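Local coordinates for translation initiation factor 4E (Ascaris suum, PDB 3M94), which binds the methylated 5' cap of messenger RNA, here the trimethylguanosine form, and probably recruits capped transcripts to the ribosome for translation initiation, at residues V119-V122 and D127-S130. Residues are numbered along the deposited sequence; the frame is centred on the assembly and turned at random.
Sequences VVNV and DKVS. With M7M (N,N,7-trimethylguanosine 5'-(trihydrogen diphosphate)), chain C.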
ATOM      1  N   VAL A 119       0.301   1.706   1.746  1.00 16.07           N
ATOM      2  CA  VAL A 119       0.057   2.353   3.030  1.00 16.25           C
ATOM      3  C   VAL A 119      -1.336   2.020   3.552  1.00 16.19           C
ATOM      4  O   VAL A 119      -2.335   2.131   2.818  1.00 14.71           O
ATOM      5  CB  VAL A 119       0.133   3.898   2.907  1.00 16.04           C
ATOM      6  CG1 VAL A 119      -0.052   4.584   4.285  1.00 17.35           C
ATOM      7  CG2 VAL A 119       1.431   4.329   2.253  1.00 16.74           C
ATOM      8  N   VAL A 120      -1.406   1.628   4.822  1.00 15.99           N
ATOM      9  CA  VAL A 120      -2.681   1.614   5.504  1.00 15.77           C
ATOM     10  C   VAL A 120      -2.676   2.640   6.640  1.00 16.57           C
ATOM     11  O   VAL A 120      -1.794   2.615   7.505  1.00 15.81           O
ATOM     12  CB  VAL A 120      -3.111   0.192   5.966  1.00 15.95           C
ATOM     13  CG1 VAL A 120      -2.026  -0.489   6.805  1.00 16.04           C
ATOM     14  CG2 VAL A 120      -4.465   0.244   6.729  1.00 15.14           C
ATOM     15  N   ASN A 121      -3.648   3.555   6.604  1.00 16.69           N
ATOM     16  CA  ASN A 121      -3.869   4.519   7.679  1.00 17.81           C
ATOM     17  C   ASN A 121      -5.093   4.067   8.461  1.00 18.02           C
ATOM     18  O   ASN A 121      -6.169   3.907   7.884  1.00 17.82           O
ATOM     19  CB  ASN A 121      -4.106   5.933   7.119  1.00 17.92           C
ATOM     20  CG  ASN A 121      -3.030   6.358   6.122  1.00 19.64           C
ATOM     21  OD1 ASN A 121      -3.309   6.524   4.938  1.00 21.22           O
ATOM     22  ND2 ASN A 121      -1.792   6.527   6.600  1.00 19.62           N
ATOM     23  N   VAL A 122      -4.925   3.831   9.760  1.00 18.53           N
ATOM     24  CA  VAL A 122      -6.041   3.447  10.611  1.00 18.90           C
ATOM     25  C   VAL A 122      -6.541   4.715  11.289  1.00 20.33           C
ATOM     26  O   VAL A 122      -5.783   5.369  12.029  1.00 19.66           O
ATOM     27  CB  VAL A 122      -5.641   2.369  11.649  1.00 18.59           C
ATOM     28  CG1 VAL A 122      -6.687   2.229  12.736  1.00 19.05           C
ATOM     29  CG2 VAL A 122      -5.425   1.035  10.978  1.00 19.05           C
ATOM     30  N   ASP A 127     -10.784   4.110   7.774  1.00 22.86           N
ATOM     31  CA  ASP A 127      -9.446   3.681   7.355  1.00 22.31           C
ATOM     32  C   ASP A 127      -9.226   3.861   5.847  1.00 22.13           C
ATOM     33  O   ASP A 127     -10.187   3.885   5.076  1.00 22.00           O
ATOM     34  CB  ASP A 127      -9.221   2.230   7.741  1.00 22.15           C
ATOM     35  CG  ASP A 127      -9.723   1.916   9.129  1.00 22.10           C
ATOM     36  OD1 ASP A 127      -9.164   2.443  10.126  1.00 20.36           O
ATOM     37  OD2 ASP A 127     -10.688   1.134   9.217  1.00 23.21           O
ATOM     38  N   LYS A 128      -7.956   3.983   5.454  1.00 21.88           N
ATOM     39  CA  LYS A 128      -7.533   4.160   4.074  1.00 21.91           C
ATOM     40  C   LYS A 128      -6.398   3.184   3.730  1.00 22.04           C
ATOM     41  O   LYS A 128      -5.418   3.069   4.476  1.00 21.97           O
ATOM     42  CB  LYS A 128      -7.062   5.599   3.842  1.00 22.10           C
ATOM     43  CG  LYS A 128      -8.184   6.653   3.996  1.00 23.57           C
ATOM     44  CD  LYS A 128      -7.688   8.086   3.886  1.00 26.23           C
ATOM     45  CE  LYS A 128      -6.919   8.527   5.116  1.00 27.02           C
ATOM     46  NZ  LYS A 128      -6.777  10.011   5.113  1.00 29.29           N
ATOM     47  N   VAL A 129      -6.563   2.466   2.620  1.00 21.58           N
ATOM     48  CA  VAL A 129      -5.503   1.639   2.032  1.00 21.38           C
ATOM     49  C   VAL A 129      -5.116   2.317   0.721  1.00 21.06           C
ATOM     50  O   VAL A 129      -5.987   2.587  -0.102  1.00 21.78           O
ATOM     51  CB  VAL A 129      -5.988   0.188   1.795  1.00 21.57           C
ATOM     52  CG1 VAL A 129      -4.929  -0.651   1.059  1.00 21.66           C
ATOM     53  CG2 VAL A 129      -6.381  -0.483   3.107  1.00 21.17           C
ATOM     54  N   SER A 130      -3.828   2.608   0.540  1.00 20.06           N
ATOM     55  CA  SER A 130      -3.341   3.324  -0.637  1.00 20.12           C
ATOM     56  C   SER A 130      -2.166   2.615  -1.311  1.00 19.58           C
ATOM     57  O   SER A 130      -1.385   1.930  -0.648  1.00 18.81           O
ATOM     58  CB  SER A 130      -2.882   4.722  -0.258  1.00 19.58           C
ATOM     59  OG  SER A 130      -3.984   5.518   0.092  1.00 22.49           O
TER
HETATM   60  OAX M7M C   1      -5.642  13.282   7.680  1.00 95.53           O
HETATM   61  OAY M7M C   1      -6.338  10.921   7.867  1.00 96.02           O
HETATM   62  PAZ M7M C   1      -5.127  11.784   7.935  1.00 96.02           P
HETATM   63  OBA M7M C   1      -4.292  11.768   9.169  1.00 95.86           O
HETATM   64  OBB M7M C   1       5.290  12.507   4.144  1.00 88.92           O
HETATM   65  CBC M7M C   1       2.959  11.123   4.614  1.00 88.85           C
HETATM   66  OBD M7M C   1      -4.170  11.429   6.699  1.00 94.84           O
HETATM   67  NBE M7M C   1       5.800  14.230   5.474  1.00 89.59           N
HETATM   68  CBF M7M C   1       5.005  13.232   5.108  1.00 89.36           C
HETATM   69  CBG M7M C   1       3.865  13.067   5.837  1.00 89.17           C
HETATM   70  NBH M7M C   1       2.944  12.162   5.652  1.00 88.98           N
HETATM   71  CBI M7M C   1       2.024  12.365   6.579  1.00 89.06           C
HETATM   72  OBJ M7M C   1      -2.755   9.622   7.677  1.00 92.92           O
HETATM   73  PBK M7M C   1      -2.692  10.823   6.841  1.00 93.19           P
HETATM   74  OBL M7M C   1      -2.082  10.807   5.489  1.00 92.35           O
HETATM   75  CBM M7M C   1       5.468  15.001   6.507  1.00 89.60           C
HETATM   76  NBN M7M C   1       4.353  14.841   7.223  1.00 89.15           N
HETATM   77  CBO M7M C   1       3.532  13.854   6.885  1.00 89.09           C
HETATM   78  NBP M7M C   1       2.391  13.391   7.332  1.00 89.37           N
HETATM   79  CBQ M7M C   1       1.636  13.927   8.462  1.00 90.31           C
HETATM   80  OBR M7M C   1       0.452  13.184   8.687  1.00 90.49           O
HETATM   81  CBS M7M C   1      -0.699  13.858   8.209  1.00 91.15           C
HETATM   82  CBT M7M C   1      -1.365  13.023   7.139  1.00 91.62           C
HETATM   83  OBU M7M C   1      -2.010  11.930   7.744  1.00 92.80           O
HETATM   84  NBV M7M C   1       6.316  15.971   6.801  1.00 90.08           N
HETATM   85  CBW M7M C   1       6.039  16.852   7.903  1.00 90.33           C
HETATM   86  CBX M7M C   1       1.208  15.306   8.069  1.00 90.88           C
HETATM   87  CBY M7M C   1      -0.175  15.085   7.522  1.00 91.33           C
HETATM   88  CBZ M7M C   1       7.506  16.122   6.000  1.00 90.17           C
HETATM   89  OCA M7M C   1       1.185  16.069   9.261  1.00 90.86           O
HETATM   90  OCB M7M C   1      -1.040  16.179   7.777  1.00 92.18           O
HETATM   91  O   HOH W   1      -3.323   4.953   2.868  1.00 15.93           O
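Asp127 runs alongside Val122, the two side chains heading in a common direction, and its OD1 comes 3.6 Å from Val122 CG1. The same oxygen accepts a hydrogen bond from the backbone N of Arg123 in the turn, while OD2 forms a salt bridge with Arg88 of helix 88-104, so both carboxylate oxygens are engaged. Lys128 pairs with Asn121 through two backbone bonds: Lys128 N to Asn121 O at 3.0 Å and Asn121 N to Lys128 O at 2.8 Å. Beyond this pair the lysine chain bends at chi3 (-74°), which brings NZ to 2.9 Å from the terminal phosphate oxygen OAY of the cap analogue; a second bond, to the bridging OBD, is weak. Asn121 ND2 is hydrogen-bonded to Asp56. With strand axes 173° apart and four residues between the two segments, 119-122 and 127-130 form the turn end of an antiparallel beta hairpin within the curved eIF4E sheet, whose Asn121 and Lys128 face lines the cap pocket. Val129 turns to the other face, toward helix 88-104; its CG2 meets Val120 CG2 at 4.2 Å in a non-hydrogen-bonded pair. At Ser130 the ladder resumes, its N donating to Val119 O at an N-H...O angle of 162°. A water bridges Ser130 OG, Val119 O and Asn121 OD1, lying 2.6 Å from Asn121 OD1.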